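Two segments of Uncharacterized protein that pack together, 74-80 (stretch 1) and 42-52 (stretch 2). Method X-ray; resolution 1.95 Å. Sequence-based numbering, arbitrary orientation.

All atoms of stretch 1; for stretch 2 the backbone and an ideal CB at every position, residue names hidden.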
# COMPACT_ATOMS: atom_id res chain seq x y z
N SER A 74 13.10 -8.64 15.19
CA SER A 74 11.75 -8.18 14.93
C SER A 74 11.21 -9.02 13.79
O SER A 74 11.95 -9.36 12.83
CB SER A 74 11.74 -6.72 14.49
OG SER A 74 12.09 -5.89 15.58
N PHE A 75 9.92 -9.33 13.88
CA PHE A 75 9.24 -10.18 12.91
C PHE A 75 7.80 -9.71 12.72
O PHE A 75 7.09 -9.43 13.70
CB PHE A 75 9.27 -11.63 13.40
CG PHE A 75 8.30 -12.55 12.68
CD1 PHE A 75 8.46 -12.84 11.34
CD2 PHE A 75 7.24 -13.11 13.37
CE1 PHE A 75 7.57 -13.71 10.68
CE2 PHE A 75 6.34 -13.98 12.73
CZ PHE A 75 6.51 -14.28 11.38
N GLY A 76 7.34 -9.64 11.47
CA GLY A 76 5.93 -9.31 11.26
C GLY A 76 5.48 -9.77 9.89
O GLY A 76 6.31 -9.98 8.99
N ILE A 77 4.17 -9.95 9.74
CA ILE A 77 3.55 -10.25 8.46
C ILE A 77 2.36 -9.30 8.27
O ILE A 77 1.56 -9.07 9.21
CB ILE A 77 3.08 -11.74 8.37
CG1 ILE A 77 4.19 -12.71 8.81
CG2 ILE A 77 2.63 -12.10 6.94
CD1 ILE A 77 3.78 -14.24 8.66
N GLY A 78 2.25 -8.73 7.07
CA GLY A 78 1.05 -7.95 6.71
C GLY A 78 0.78 -8.03 5.20
O GLY A 78 1.43 -8.78 4.49
N VAL A 79 -0.17 -7.23 4.72
CA VAL A 79 -0.54 -7.24 3.33
C VAL A 79 -0.68 -5.83 2.84
O VAL A 79 -0.91 -4.90 3.63
CB VAL A 79 -1.88 -8.00 3.06
CG1 VAL A 79 -1.74 -9.47 3.41
CG2 VAL A 79 -3.03 -7.38 3.86
N SER A 80 -0.52 -5.67 1.53
CA SER A 80 -0.81 -4.38 0.91
C SER A 80 -1.29 -4.57 -0.52
O SER A 80 -1.27 -5.68 -1.06
CB SER A 80 0.39 -3.43 0.99
OG SER A 80 1.54 -4.05 0.46
N UNK A 42 -8.83 -13.54 2.50
CA UNK A 42 -8.08 -14.75 2.85
C UNK A 42 -6.61 -14.42 3.12
O UNK A 42 -6.05 -14.83 4.14
CB UNK A 42 -8.19 -15.79 1.73
N UNK A 43 -5.99 -13.67 2.21
CA UNK A 43 -4.60 -13.25 2.41
C UNK A 43 -4.45 -12.42 3.68
O UNK A 43 -3.50 -12.61 4.46
CB UNK A 43 -4.11 -12.45 1.20
N UNK A 44 -5.34 -11.47 3.88
CA UNK A 44 -5.29 -10.65 5.12
C UNK A 44 -5.35 -11.48 6.40
O UNK A 44 -4.53 -11.26 7.32
CB UNK A 44 -6.45 -9.65 5.13
N UNK A 45 -6.31 -12.38 6.49
CA UNK A 45 -6.43 -13.22 7.69
C UNK A 45 -5.24 -14.18 7.83
O UNK A 45 -4.73 -14.41 8.94
CB UNK A 45 -7.74 -14.02 7.65
N UNK A 46 -4.82 -14.75 6.71
CA UNK A 46 -3.65 -15.62 6.71
C UNK A 46 -2.41 -14.91 7.29
O UNK A 46 -1.61 -15.51 8.01
CB UNK A 46 -3.36 -16.10 5.29
N UNK A 47 -2.22 -13.64 6.95
CA UNK A 47 -1.06 -12.92 7.47
C UNK A 47 -1.12 -12.89 9.01
O UNK A 47 -0.07 -12.98 9.67
CB UNK A 47 -1.01 -11.50 6.90
N UNK A 48 -2.32 -12.77 9.59
CA UNK A 48 -2.41 -12.82 11.06
C UNK A 48 -2.15 -14.23 11.59
O UNK A 48 -1.50 -14.39 12.61
CB UNK A 48 -3.79 -12.34 11.52
N UNK A 49 -2.62 -15.24 10.88
CA UNK A 49 -2.48 -16.61 11.35
C UNK A 49 -1.03 -17.03 11.35
O UNK A 49 -0.56 -17.64 12.34
CB UNK A 49 -3.31 -17.57 10.49
N UNK A 50 -0.31 -16.69 10.28
CA UNK A 50 1.07 -17.17 10.14
C UNK A 50 2.04 -16.41 11.05
O UNK A 50 3.13 -16.91 11.35
CB UNK A 50 1.52 -17.04 8.68
N UNK A 51 1.63 -15.23 11.51
CA UNK A 51 2.45 -14.39 12.38
C UNK A 51 2.35 -14.78 13.86
O UNK A 51 3.33 -14.68 14.60
CB UNK A 51 2.04 -12.93 12.21
N UNK A 52 1.15 -15.17 14.29
CA UNK A 52 0.84 -15.30 15.72
C UNK A 52 1.51 -16.53 16.35
O UNK A 52 1.97 -16.46 17.50
CB UNK A 52 -0.67 -15.38 15.92

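Strand 74-80 and helix 42-52 run antiparallel (179°), their axes 7.1 Å apart at closest approach. The helix passes over the strand face that carries Ile77 and Val79; at Gly76 and Gly78 a CB would point away from it.

Position 42 lies beyond the reach of the strand, which therefore sets no preference; it is Lys42, whose NZ is hydrogen-bonded elsewhere in the structure.

At position 43 CA-to-CB points sideways, and the ideal CB is 4.4 Å from Val79 CG1. An aliphatic residue, or a long chain with an aliphatic stem, would suit. The residue is Arg43, whose guanidinium group is hydrogen-bonded elsewhere.

Position 44 also points sideways, with its ideal CB 4.3 Å from Val79 CG2; Ala, Ser, Thr or Val would serve. In Thr44, chi1 is m and OG1 packs against Val79, 3.6 Å from CG2.

Positions 45 and 46, pointing away and sideways respectively, have nothing of the strand near their CB atoms, so the strand gives no reason to prefer one side chain over another. They are Leu45 and Leu46.

Position 47 faces the strand directly, where its CA is 5.4 Å from that of Ile77. Its ideal CB lies 3.7 Å from Ile77 CG2 and 4.1 Å from both Val79 CG1 and Gly78 CA, so a small residue, Gly, Ala or Ser, is favored. Ser47 places CB 3.6 Å from Ile77 CG2, between the two aliphatic side chains. Its OG turns back to donate to Thr44 O (2.7 Å) in the helix. A water donates to Ile77 O at 2.8 Å and makes a weak bond to Ser47 OG at 3.3 Å.

Positions 48, 49 and 52 point away, leaving many choices open. Ser48 receives a weak bond at OG from the same water (3.5 Å); Leu49 and Thr52 make no contact with the strand.

At position 50 CA-to-CB is sideways, but the ideal CB is 3.6 Å from Ile77 CD1, which invites an apolar residue. It is Met50, modeled as selenomethionine, with CB 3.7 Å from Ile77 CD1.

Position 51 points sideways near Ile77 CG1 and Phe75 CE2, within reach of the N-H of Ile77. A long side chain ending in an acceptor, such as Glu or Gln, could combine apolar packing with a hydrogen bond. Glu51 does so: its extended chi1 and chi2 carry OE2 to Ile77 N (2.9 Å, nearly linear at 170°), and its CG lies 4.1 Å from Phe75 CE2. The edge of the Phe75 ring meets the helix backbone, with CE2 3.6 Å from Glu51 O.

Stretch 2 (42-52) KRTLLSSLMET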
# COMPACT_ATOMS: atom_id res chain seq x y z
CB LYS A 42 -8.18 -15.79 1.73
CG LYS A 42 -9.54 -16.52 1.70
CD LYS A 42 -9.60 -17.46 0.53
CE LYS A 42 -10.94 -18.22 0.48
NZ LYS A 42 -11.93 -17.27 -0.09
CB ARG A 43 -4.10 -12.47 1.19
CG ARG A 43 -3.93 -13.38 -0.01
CD ARG A 43 -3.74 -12.64 -1.33
NE ARG A 43 -2.42 -12.01 -1.52
CZ ARG A 43 -1.31 -12.65 -1.90
NH1 ARG A 43 -1.31 -13.98 -2.02
NH2 ARG A 43 -0.17 -11.97 -2.10
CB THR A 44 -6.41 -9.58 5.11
OG1 THR A 44 -6.28 -8.82 3.92
CG2 THR A 44 -6.36 -8.63 6.33
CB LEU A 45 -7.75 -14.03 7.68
CG LEU A 45 -8.02 -14.98 8.87
CD1 LEU A 45 -7.93 -14.19 10.24
CD2 LEU A 45 -9.42 -15.57 8.70
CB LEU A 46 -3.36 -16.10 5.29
CG LEU A 46 -2.23 -17.12 5.21
CD1 LEU A 46 -2.54 -18.44 6.00
CD2 LEU A 46 -1.96 -17.43 3.73
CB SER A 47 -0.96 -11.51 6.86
OG SER A 47 -1.90 -10.61 7.42
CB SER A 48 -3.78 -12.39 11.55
OG SER A 48 -3.87 -10.98 11.48
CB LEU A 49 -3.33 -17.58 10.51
CG LEU A 49 -4.85 -17.41 10.57
CD1 LEU A 49 -5.57 -18.18 9.45
CD2 LEU A 49 -5.43 -17.87 11.93
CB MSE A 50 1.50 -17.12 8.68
CG MSE A 50 0.67 -18.12 7.85
SE MSE A 50 1.25 -18.03 6.01
CE MSE A 50 3.15 -18.43 6.22
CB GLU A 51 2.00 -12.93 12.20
CG GLU A 51 2.75 -11.92 13.01
CD GLU A 51 2.14 -10.52 12.84
OE1 GLU A 51 1.00 -10.31 13.30
OE2 GLU A 51 2.78 -9.65 12.21
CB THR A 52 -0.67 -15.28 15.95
OG1 THR A 52 -0.95 -15.32 17.36
CG2 THR A 52 -1.38 -16.45 15.26
O HOH W 1 -0.96 -9.43 10.40
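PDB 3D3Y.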